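Local coordinates for protein CalS13 (Micromonospora echinospora, PDB 4ZAS) that probably transfers an amino group to a nucleotide-linked keto sugar with the help of pyridoxal 5'-phosphate, at residues Pro106-Leu114 with Leu128-Asp136; Val160-Asn171 with Glu192-Arg203. One frame throughout, in Å; residues are numbered along the deposited sequence.

Contact 1. Residues Pro106-Leu114 with Leu128-Asp136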
loop_
_atom_site.group_PDB
_atom_site.type_symbol
_atom_site.label_atom_id
_atom_site.label_comp_id
_atom_site.label_asym_id
_atom_site.label_seq_id
_atom_site.Cartn_x
_atom_site.Cartn_y
_atom_site.Cartn_z
ATOM N N PRO A 106 9.813 0.404 23.179
ATOM C CA PRO A 106 9.444 -0.272 24.432
ATOM C C PRO A 106 8.082 -0.996 24.367
ATOM O O PRO A 106 7.832 -1.931 25.134
ATOM C CB PRO A 106 9.392 0.880 25.441
ATOM C CG PRO A 106 9.070 2.104 24.618
ATOM C CD PRO A 106 9.613 1.865 23.237
ATOM N N GLY A 107 7.227 -0.547 23.447
ATOM C CA GLY A 107 5.856 -1.009 23.273
ATOM C C GLY A 107 5.497 -2.407 22.775
ATOM O O GLY A 107 6.174 -2.964 21.902
ATOM N N GLU A 108 4.419 -2.972 23.326
ATOM C CA GLU A 108 3.929 -4.285 22.906
ATOM C C GLU A 108 2.491 -4.277 22.402
ATOM O O GLU A 108 1.701 -3.393 22.728
ATOM C CB GLU A 108 4.025 -5.281 24.041
ATOM C CG GLU A 108 5.418 -5.501 24.539
ATOM C CD GLU A 108 5.433 -6.299 25.810
ATOM O OE1 GLU A 108 4.328 -6.592 26.325
ATOM O OE2 GLU A 108 6.543 -6.646 26.266
ATOM N N VAL A 109 2.167 -5.279 21.592
ATOM C CA VAL A 109 0.806 -5.510 21.125
ATOM C C VAL A 109 0.428 -6.957 21.385
ATOM O O VAL A 109 1.141 -7.883 20.974
ATOM C CB VAL A 109 0.654 -5.172 19.626
ATOM C CG1 VAL A 109 -0.773 -5.479 19.148
ATOM C CG2 VAL A 109 1.013 -3.709 19.364
ATOM N N LEU A 110 -0.679 -7.139 22.097
ATOM C CA LEU A 110 -1.230 -8.456 22.368
ATOM C C LEU A 110 -2.149 -8.824 21.218
ATOM O O LEU A 110 -3.039 -8.047 20.848
ATOM C CB LEU A 110 -1.983 -8.457 23.698
ATOM C CG LEU A 110 -1.086 -8.302 24.922
ATOM C CD1 LEU A 110 -1.890 -7.946 26.146
ATOM C CD2 LEU A 110 -0.243 -9.547 25.163
ATOM N N THR A 111 -1.925 -9.987 20.627
ATOM C CA THR A 111 -2.665 -10.371 19.427
ATOM C C THR A 111 -2.799 -11.878 19.308
ATOM O O THR A 111 -2.137 -12.629 20.032
ATOM C CB THR A 111 -1.970 -9.858 18.163
ATOM O OG1 THR A 111 -2.681 -10.319 17.011
ATOM C CG2 THR A 111 -0.559 -10.400 18.092
ATOM N N THR A 112 -3.616 -12.325 18.365
ATOM C CA THR A 112 -3.785 -13.756 18.172
ATOM C C THR A 112 -2.948 -14.247 17.008
ATOM O O THR A 112 -2.805 -13.554 16.010
ATOM C CB THR A 112 -5.243 -14.132 17.945
ATOM O OG1 THR A 112 -5.290 -15.481 17.458
ATOM C CG2 THR A 112 -5.849 -13.219 16.911
ATOM N N PRO A 113 -2.350 -15.435 17.157
ATOM C CA PRO A 113 -1.544 -16.021 16.084
ATOM C C PRO A 113 -2.373 -16.809 15.070
ATOM O O PRO A 113 -1.873 -17.110 13.974
ATOM C CB PRO A 113 -0.569 -16.936 16.838
ATOM C CG PRO A 113 -1.222 -17.235 18.085
ATOM C CD PRO A 113 -2.159 -16.126 18.434
ATOM N N LEU A 114 -3.626 -17.107 15.414
ATOM C CA LEU A 114 -4.519 -17.803 14.491
ATOM C C LEU A 114 -5.242 -16.781 13.626
ATOM O O LEU A 114 -6.347 -16.315 13.945
ATOM C CB LEU A 114 -5.513 -18.692 15.253
ATOM C CG LEU A 114 -6.474 -19.531 14.406
ATOM C CD1 LEU A 114 -5.694 -20.216 13.341
ATOM C CD2 LEU A 114 -7.165 -20.576 15.277
ATOM N N LEU A 128 6.691 -2.130 17.088
ATOM C CA LEU A 128 6.220 -2.643 18.365
ATOM C C LEU A 128 6.514 -4.140 18.487
ATOM O O LEU A 128 6.688 -4.823 17.482
ATOM C CB LEU A 128 4.719 -2.378 18.524
ATOM C CG LEU A 128 4.302 -0.904 18.559
ATOM C CD1 LEU A 128 2.809 -0.766 18.356
ATOM C CD2 LEU A 128 4.736 -0.228 19.860
ATOM N N ARG A 129 6.595 -4.629 19.722
ATOM C CA ARG A 129 6.773 -6.054 20.022
ATOM C C ARG A 129 5.441 -6.810 19.957
ATOM O O ARG A 129 4.402 -6.293 20.385
ATOM C CB ARG A 129 7.355 -6.243 21.423
ATOM C CG ARG A 129 8.800 -5.850 21.584
ATOM C CD ARG A 129 9.192 -5.875 23.068
ATOM N NE ARG A 129 10.598 -5.528 23.278
ATOM C CZ ARG A 129 11.068 -4.281 23.268
ATOM N NH1 ARG A 129 10.247 -3.253 23.067
ATOM N NH2 ARG A 129 12.363 -4.055 23.465
ATOM N N ILE A 130 5.477 -8.029 19.430
ATOM C CA ILE A 130 4.342 -8.948 19.486
ATOM C C ILE A 130 4.357 -9.801 20.773
ATOM O O ILE A 130 5.394 -10.378 21.107
ATOM C CB ILE A 130 4.335 -9.870 18.258
ATOM C CG1 ILE A 130 3.898 -9.102 17.013
ATOM C CG2 ILE A 130 3.435 -11.075 18.493
ATOM C CD1 ILE A 130 3.873 -9.950 15.757
ATOM N N ARG A 131 3.243 -9.834 21.512
ATOM C CA ARG A 131 3.031 -10.873 22.528
ATOM C C ARG A 131 1.765 -11.673 22.188
ATOM O O ARG A 131 0.701 -11.108 21.915
ATOM C CB ARG A 131 2.962 -10.312 23.948
ATOM C CG ARG A 131 4.320 -9.987 24.544
ATOM C CD ARG A 131 4.232 -9.602 26.017
ATOM N NE ARG A 131 3.629 -10.622 26.871
ATOM C CZ ARG A 131 3.092 -10.366 28.063
ATOM N NH1 ARG A 131 3.063 -9.122 28.530
ATOM N NH2 ARG A 131 2.565 -11.350 28.779
ATOM N N TRP A 132 1.915 -12.990 22.116
ATOM C CA TRP A 132 0.815 -13.836 21.680
ATOM C C TRP A 132 -0.168 -14.112 22.793
ATOM O O TRP A 132 0.201 -14.448 23.922
ATOM C CB TRP A 132 1.335 -15.152 21.129
ATOM C CG TRP A 132 2.244 -15.016 19.907
ATOM C CD1 TRP A 132 3.545 -15.437 19.801
ATOM C CD2 TRP A 132 1.906 -14.442 18.630
ATOM N NE1 TRP A 132 4.031 -15.156 18.554
ATOM C CE2 TRP A 132 3.048 -14.561 17.807
ATOM C CE3 TRP A 132 0.747 -13.866 18.100
ATOM C CZ2 TRP A 132 3.070 -14.110 16.484
ATOM C CZ3 TRP A 132 0.764 -13.419 16.776
ATOM C CH2 TRP A 132 1.926 -13.535 15.990
ATOM N N VAL A 133 -1.436 -13.994 22.459
ATOM C CA VAL A 133 -2.458 -14.434 23.363
ATOM C C VAL A 133 -3.006 -15.751 22.822
ATOM O O VAL A 133 -3.123 -15.933 21.604
ATOM C CB VAL A 133 -3.526 -13.372 23.526
ATOM C CG1 VAL A 133 -4.514 -13.783 24.582
ATOM C CG2 VAL A 133 -2.868 -12.093 23.921
ATOM N N ASP A 134 -3.306 -16.678 23.731
ATOM C CA ASP A 134 -3.800 -17.994 23.342
ATOM C C ASP A 134 -5.150 -17.831 22.643
ATOM O O ASP A 134 -5.770 -16.768 22.665
ATOM C CB ASP A 134 -3.903 -18.927 24.561
ATOM C CG ASP A 134 -3.886 -20.426 24.187
ATOM O OD1 ASP A 134 -3.758 -20.754 22.994
ATOM O OD2 ASP A 134 -3.953 -21.285 25.104
ATOM N N VAL A 135 -5.561 -18.898 21.988
ATOM C CA VAL A 135 -6.803 -18.948 21.259
ATOM C C VAL A 135 -7.797 -19.795 22.043
ATOM O O VAL A 135 -7.438 -20.789 22.676
ATOM C CB VAL A 135 -6.566 -19.496 19.836
ATOM C CG1 VAL A 135 -7.855 -19.868 19.176
ATOM C CG2 VAL A 135 -5.822 -18.464 19.000
ATOM N N ASP A 136 -9.043 -19.357 22.045
ATOM C CA ASP A 136 -10.143 -20.152 22.547
ATOM C C ASP A 136 -10.528 -21.215 21.501
ATOM O O ASP A 136 -10.998 -20.896 20.399
ATOM C CB ASP A 136 -11.312 -19.236 22.894
ATOM C CG ASP A 136 -12.556 -19.991 23.286
ATOM O OD1 ASP A 136 -12.477 -21.204 23.545
ATOM O OD2 ASP A 136 -13.616 -19.341 23.371
#
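Glu108 reaches diagonally to Arg131 across two neighbouring parallel strands, 108-111 and 129-132, both side chains on the same face; these are the two strands of a beta-alpha-beta unit whose helix is 121-125, at one margin of the sheet. Five backbone hydrogen bonds join the strands, from Arg129 N to Gly107 O at one end to Val133 N to Thr111 O at the other. Glu108 reaches Arg131 with an extended chain, while Arg131 bends at its third torsion (chi3 58°), which brings NH1 within 3.6 Å of Glu108 OE1. The carboxylate oxygen lies at the guanidinium edge, in its plane, although the two planes stand 82° apart: a long salt bridge, suited to two partly exposed residues at the margin of the sheet. With an alanine here, the Arg131 guanidinium would probably lose this counter-charge and be freer to swing. Leu110 runs alongside Arg131 and lays CD2 over one guanidinium face, its methyl also 3.5 Å from Arg131 CB. On the other side of the sheet the buried Trp132 ring is sandwiched, with Ile130 CG2 3.5 Å above the centre of one face. Rigid Pro113 slides past on the opposite face and makes a CH-pi contact, its CB 3.9 Å from the centroid of the six-membered ring of Trp132.

Contact 2. Residues Val160-Asn171 with Glu192-Arg203; sequences VVHWLGYPVDLN and EDCAQAWGATYR
His162, just past the end of strand 155-161, meets Glu192 in the neighbouring parallel strand 189-193, both of a beta-alpha-beta unit that includes helix 170-180. Histidine suits this buried place because its two ring nitrogens can serve both segments. Its CB lies 4.2 Å from Ala197 CB; with CG anti to the carbonyl carbon (chi1 -55°), the ring passes beside Asp193 O. CD2 has Cys194 SG at the ring edge, 3.6 Å away. ND1 accepts a hydrogen bond from Val168 N almost exactly in the ring plane, and NE2 at the tip donates to Glu192 OE1 over 2.8 Å. That bond is in plane for the ring but 30° out of the carboxylate plane, on its anti side, and the two planes are 76° apart. Two bonds thus fix the ring's rotation. Glu192 OE2 bonds to Asn212, while the methyls of Leu170 press against the carboxylate.

Gln196 reaches the other way with an extended chain: OE1, which sits over the rim of one Trp163 face, accepts from Leu164 N at 2.7 Å, and NE2 bonds to O3 of the pyridoxal-phosphate-modified lysine at position 222, so the amide ties the loop to the cofactor. Gly165 packs against Ala197 with 3.8 Å between their CA atoms, where a side chain would clash with Gln196 O. Tyr202 OH accepts from Asn171 N at 3.1 Å. Its ring packs strand 201-202 against the first turn of helix 170-180, while strand 213-217 lies alongside Glu192 and Cys194.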
loop_
_atom_site.group_PDB
_atom_site.type_symbol
_atom_site.label_atom_id
_atom_site.label_comp_id
_atom_site.label_asym_id
_atom_site.label_seq_id
_atom_site.Cartn_x
_atom_site.Cartn_y
_atom_site.Cartn_z
ATOM N N VAL A 160 -7.751 -8.079 18.224
ATOM C CA VAL A 160 -8.572 -9.286 18.118
ATOM C C VAL A 160 -9.040 -9.499 16.670
ATOM O O VAL A 160 -9.356 -8.544 15.945
ATOM C CB VAL A 160 -9.806 -9.235 19.038
ATOM C CG1 VAL A 160 -9.402 -9.084 20.508
ATOM C CG2 VAL A 160 -10.721 -8.112 18.593
ATOM N N VAL A 161 -9.076 -10.757 16.251
ATOM C CA VAL A 161 -9.583 -11.112 14.938
ATOM C C VAL A 161 -10.911 -11.834 15.039
ATOM O O VAL A 161 -11.048 -12.807 15.797
ATOM C CB VAL A 161 -8.588 -11.986 14.188
ATOM C CG1 VAL A 161 -9.210 -12.451 12.871
ATOM C CG2 VAL A 161 -7.256 -11.251 13.987
ATOM N N HIS A 162 -11.901 -11.354 14.294
ATOM C CA HIS A 162 -13.163 -12.080 14.152
ATOM C C HIS A 162 -12.978 -13.159 13.098
ATOM O O HIS A 162 -13.440 -13.010 11.969
ATOM C CB HIS A 162 -14.286 -11.148 13.717
ATOM C CG HIS A 162 -14.478 -9.957 14.602
ATOM N ND1 HIS A 162 -15.020 -10.044 15.868
ATOM C CD2 HIS A 162 -14.211 -8.643 14.397
ATOM C CE1 HIS A 162 -15.084 -8.836 16.403
ATOM N NE2 HIS A 162 -14.600 -7.969 15.531
ATOM N N TRP A 163 -12.324 -14.251 13.461
ATOM C CA TRP A 163 -12.011 -15.286 12.487
ATOM C C TRP A 163 -13.272 -15.802 11.783
ATOM O O TRP A 163 -14.291 -16.068 12.423
ATOM C CB TRP A 163 -11.247 -16.436 13.148
ATOM C CG TRP A 163 -10.662 -17.388 12.160
ATOM C CD1 TRP A 163 -10.980 -18.711 12.001
ATOM C CD2 TRP A 163 -9.674 -17.090 11.160
ATOM N NE1 TRP A 163 -10.238 -19.256 10.976
ATOM C CE2 TRP A 163 -9.431 -18.279 10.445
ATOM C CE3 TRP A 163 -8.970 -15.932 10.804
ATOM C CZ2 TRP A 163 -8.509 -18.344 9.395
ATOM C CZ3 TRP A 163 -8.055 -16.002 9.756
ATOM C CH2 TRP A 163 -7.836 -17.199 9.070
ATOM N N LEU A 164 -13.197 -15.842 10.451
ATOM C CA LEU A 164 -14.275 -16.270 9.550
ATOM C C LEU A 164 -15.526 -15.409 9.648
ATOM O O LEU A 164 -16.554 -15.745 9.074
ATOM C CB LEU A 164 -14.627 -17.727 9.817
ATOM C CG LEU A 164 -13.388 -18.608 9.705
ATOM C CD1 LEU A 164 -13.714 -20.022 10.090
ATOM C CD2 LEU A 164 -12.807 -18.538 8.288
ATOM N N GLY A 165 -15.433 -14.283 10.344
ATOM C CA GLY A 165 -16.592 -13.430 10.548
ATOM C C GLY A 165 -17.443 -13.831 11.742
ATOM O O GLY A 165 -18.597 -13.399 11.869
ATOM N N TYR A 166 -16.891 -14.666 12.619
ATOM C CA TYR A 166 -17.560 -14.979 13.876
ATOM C C TYR A 166 -17.089 -13.975 14.914
ATOM O O TYR A 166 -15.912 -13.934 15.257
ATOM C CB TYR A 166 -17.298 -16.435 14.349
ATOM C CG TYR A 166 -18.057 -16.783 15.614
ATOM C CD1 TYR A 166 -19.347 -17.316 15.562
ATOM C CD2 TYR A 166 -17.505 -16.546 16.866
ATOM C CE1 TYR A 166 -20.059 -17.627 16.732
ATOM C CE2 TYR A 166 -18.208 -16.854 18.039
ATOM C CZ TYR A 166 -19.484 -17.392 17.967
ATOM O OH TYR A 166 -20.170 -17.683 19.131
ATOM N N PRO A 167 -18.005 -13.146 15.395
ATOM C CA PRO A 167 -17.645 -12.056 16.310
ATOM C C PRO A 167 -17.054 -12.471 17.655
ATOM O O PRO A 167 -17.626 -13.275 18.386
ATOM C CB PRO A 167 -18.975 -11.338 16.536
ATOM C CG PRO A 167 -19.784 -11.656 15.302
ATOM C CD PRO A 167 -19.407 -13.073 14.951
ATOM N N VAL A 168 -15.911 -11.881 17.980
ATOM C CA VAL A 168 -15.380 -11.908 19.339
ATOM C C VAL A 168 -16.428 -11.370 20.323
ATOM O O VAL A 168 -17.231 -10.502 19.965
ATOM C CB VAL A 168 -14.088 -11.088 19.397
ATOM C CG1 VAL A 168 -13.592 -10.925 20.829
ATOM C CG2 VAL A 168 -13.030 -11.743 18.507
ATOM N N ASP A 169 -16.466 -11.897 21.542
ATOM C CA ASP A 169 -17.353 -11.326 22.553
ATOM C C ASP A 169 -16.836 -9.957 22.959
ATOM O O ASP A 169 -16.024 -9.856 23.868
ATOM C CB ASP A 169 -17.442 -12.210 23.792
ATOM C CG ASP A 169 -18.564 -11.791 24.714
ATOM O OD1 ASP A 169 -18.474 -10.700 25.314
ATOM O OD2 ASP A 169 -19.536 -12.563 24.848
ATOM N N LEU A 170 -17.308 -8.903 22.309
ATOM C CA LEU A 170 -16.698 -7.590 22.501
ATOM C C LEU A 170 -17.015 -7.031 23.895
ATOM O O LEU A 170 -16.194 -6.352 24.508
ATOM C CB LEU A 170 -17.133 -6.622 21.381
ATOM C CG LEU A 170 -16.644 -6.963 19.953
ATOM C CD1 LEU A 170 -17.184 -6.009 18.874
ATOM C CD2 LEU A 170 -15.129 -7.069 19.853
ATOM N N ASN A 171 -18.186 -7.364 24.410
ATOM C CA ASN A 171 -18.590 -6.959 25.752
ATOM C C ASN A 171 -17.574 -7.437 26.796
ATOM O O ASN A 171 -17.168 -6.700 27.697
ATOM C CB ASN A 171 -19.953 -7.563 26.074
ATOM C CG ASN A 171 -21.083 -6.770 25.502
ATOM O OD1 ASN A 171 -20.870 -5.868 24.688
ATOM N ND2 ASN A 171 -22.305 -7.144 25.861
ATOM N N GLU A 192 -10.001 -4.054 16.273
ATOM C CA GLU A 192 -10.680 -5.252 15.742
ATOM C C GLU A 192 -10.358 -5.528 14.277
ATOM O O GLU A 192 -10.722 -4.735 13.413
ATOM C CB GLU A 192 -12.199 -5.115 15.860
ATOM C CG GLU A 192 -12.743 -4.991 17.271
ATOM C CD GLU A 192 -14.248 -4.775 17.285
ATOM O OE1 GLU A 192 -14.943 -5.361 16.441
ATOM O OE2 GLU A 192 -14.738 -3.997 18.127
ATOM N N ASP A 193 -9.729 -6.659 13.980
ATOM C CA ASP A 193 -9.551 -7.065 12.578
ATOM C C ASP A 193 -10.845 -7.687 12.019
ATOM O O ASP A 193 -11.166 -8.841 12.291
ATOM C CB ASP A 193 -8.381 -8.040 12.458
ATOM C CG ASP A 193 -8.077 -8.434 11.020
ATOM O OD1 ASP A 193 -8.941 -8.232 10.134
ATOM O OD2 ASP A 193 -6.967 -8.968 10.776
ATOM N N CYS A 194 -11.586 -6.910 11.239
ATOM C CA CYS A 194 -12.866 -7.346 10.686
ATOM C C CYS A 194 -12.746 -7.741 9.215
ATOM O O CYS A 194 -13.718 -7.663 8.471
ATOM C CB CYS A 194 -13.922 -6.241 10.832
ATOM S SG CYS A 194 -14.084 -5.590 12.478
ATOM N N ALA A 195 -11.551 -8.155 8.798
ATOM C CA ALA A 195 -11.267 -8.414 7.386
ATOM C C ALA A 195 -12.233 -9.410 6.738
ATOM O O ALA A 195 -12.618 -9.239 5.579
ATOM C CB ALA A 195 -9.849 -8.909 7.231
ATOM N N GLN A 196 -12.631 -10.443 7.475
ATOM C CA GLN A 196 -13.514 -11.453 6.913
ATOM C C GLN A 196 -14.935 -11.262 7.395
ATOM O O GLN A 196 -15.779 -12.136 7.211
ATOM C CB GLN A 196 -13.027 -12.848 7.272
ATOM C CG GLN A 196 -11.577 -13.053 7.007
ATOM C CD GLN A 196 -11.063 -14.352 7.565
ATOM O OE1 GLN A 196 -11.758 -15.024 8.302
ATOM N NE2 GLN A 196 -9.855 -14.741 7.171
ATOM N N ALA A 197 -15.186 -10.136 8.047
ATOM C CA ALA A 197 -16.395 -9.986 8.851
ATOM C C ALA A 197 -17.417 -9.038 8.270
ATOM O O ALA A 197 -18.317 -8.621 8.981
ATOM C CB ALA A 197 -16.018 -9.517 10.251
ATOM N N TRP A 198 -17.304 -8.688 6.996
ATOM C CA TRP A 198 -18.321 -7.821 6.416
ATOM C C TRP A 198 -19.693 -8.450 6.584
ATOM O O TRP A 198 -19.900 -9.588 6.201
ATOM C CB TRP A 198 -18.075 -7.539 4.926
ATOM C CG TRP A 198 -19.285 -6.850 4.353
ATOM C CD1 TRP A 198 -20.408 -7.444 3.859
ATOM C CD2 TRP A 198 -19.503 -5.443 4.255
ATOM N NE1 TRP A 198 -21.317 -6.495 3.473
ATOM C CE2 TRP A 198 -20.782 -5.256 3.696
ATOM C CE3 TRP A 198 -18.746 -4.322 4.596
ATOM C CZ2 TRP A 198 -21.314 -3.998 3.451
ATOM C CZ3 TRP A 198 -19.279 -3.073 4.365
ATOM C CH2 TRP A 198 -20.552 -2.920 3.795
ATOM N N GLY A 199 -20.634 -7.707 7.145
ATOM C CA GLY A 199 -21.985 -8.204 7.292
ATOM C C GLY A 199 -22.204 -8.805 8.665
ATOM O O GLY A 199 -23.342 -8.972 9.116
ATOM N N ALA A 200 -21.113 -9.160 9.332
ATOM C CA ALA A 200 -21.242 -9.770 10.648
ATOM C C ALA A 200 -21.901 -8.779 11.591
ATOM O O ALA A 200 -21.725 -7.564 11.466
ATOM C CB ALA A 200 -19.888 -10.218 11.181
ATOM N N THR A 201 -22.688 -9.309 12.518
ATOM C CA THR A 201 -23.431 -8.489 13.452
ATOM C C THR A 201 -23.159 -9.001 14.869
ATOM O O THR A 201 -22.958 -10.192 15.066
ATOM C CB THR A 201 -24.933 -8.489 13.092
ATOM O OG1 THR A 201 -25.369 -7.138 12.925
ATOM C CG2 THR A 201 -25.793 -9.177 14.139
ATOM N N TYR A 202 -23.064 -8.090 15.836
ATOM C CA TYR A 202 -22.844 -8.474 17.226
ATOM C C TYR A 202 -23.762 -7.729 18.187
ATOM O O TYR A 202 -23.809 -6.505 18.213
ATOM C CB TYR A 202 -21.384 -8.273 17.620
ATOM C CG TYR A 202 -21.135 -8.519 19.091
ATOM C CD1 TYR A 202 -21.157 -9.802 19.618
ATOM C CD2 TYR A 202 -20.871 -7.469 19.951
ATOM C CE1 TYR A 202 -20.926 -10.023 20.969
ATOM C CE2 TYR A 202 -20.639 -7.679 21.298
ATOM C CZ TYR A 202 -20.671 -8.950 21.805
ATOM O OH TYR A 202 -20.441 -9.137 23.151
ATOM N N ARG A 203 -24.507 -8.492 18.973
ATOM C CA ARG A 203 -25.489 -7.931 19.873
ATOM C C ARG A 203 -26.467 -7.034 19.129
ATOM O O ARG A 203 -26.946 -6.049 19.659
ATOM C CB ARG A 203 -24.774 -7.152 20.974
ATOM C CG ARG A 203 -23.964 -8.042 21.890
ATOM C CD ARG A 203 -24.622 -8.021 23.205
ATOM N NE ARG A 203 -24.963 -9.331 23.709
ATOM C CZ ARG A 203 -25.751 -9.509 24.755
ATOM N NH1 ARG A 203 -26.291 -8.455 25.351
ATOM N NH2 ARG A 203 -26.019 -10.731 25.177
#

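In the fold
Contact 1 closes before contact 2 opens along the chain, and their centres lie 18 Å apart. Both belong to the seven-stranded mixed sheet: strands 129-132 and 108-111 form one margin, and 155-161 and 189-193 follow inward in that order. Since 108-111 and 155-161 are neighbours, the two beta-alpha-beta units join directly, and Thr112 CG2 packs 3.8 Å from Val161 CG2 where the two strands end. Contact 2 is nearer the chain centre and borders the bound dTDP-4-keto-6-deoxyglucose, about 4 Å from the side chain of Gln196, whereas contact 1 builds the sheet's flank. Such a site beyond the strand ends, with the cofactor lysine beside it, is consistent with the aminotransferase fold of the family.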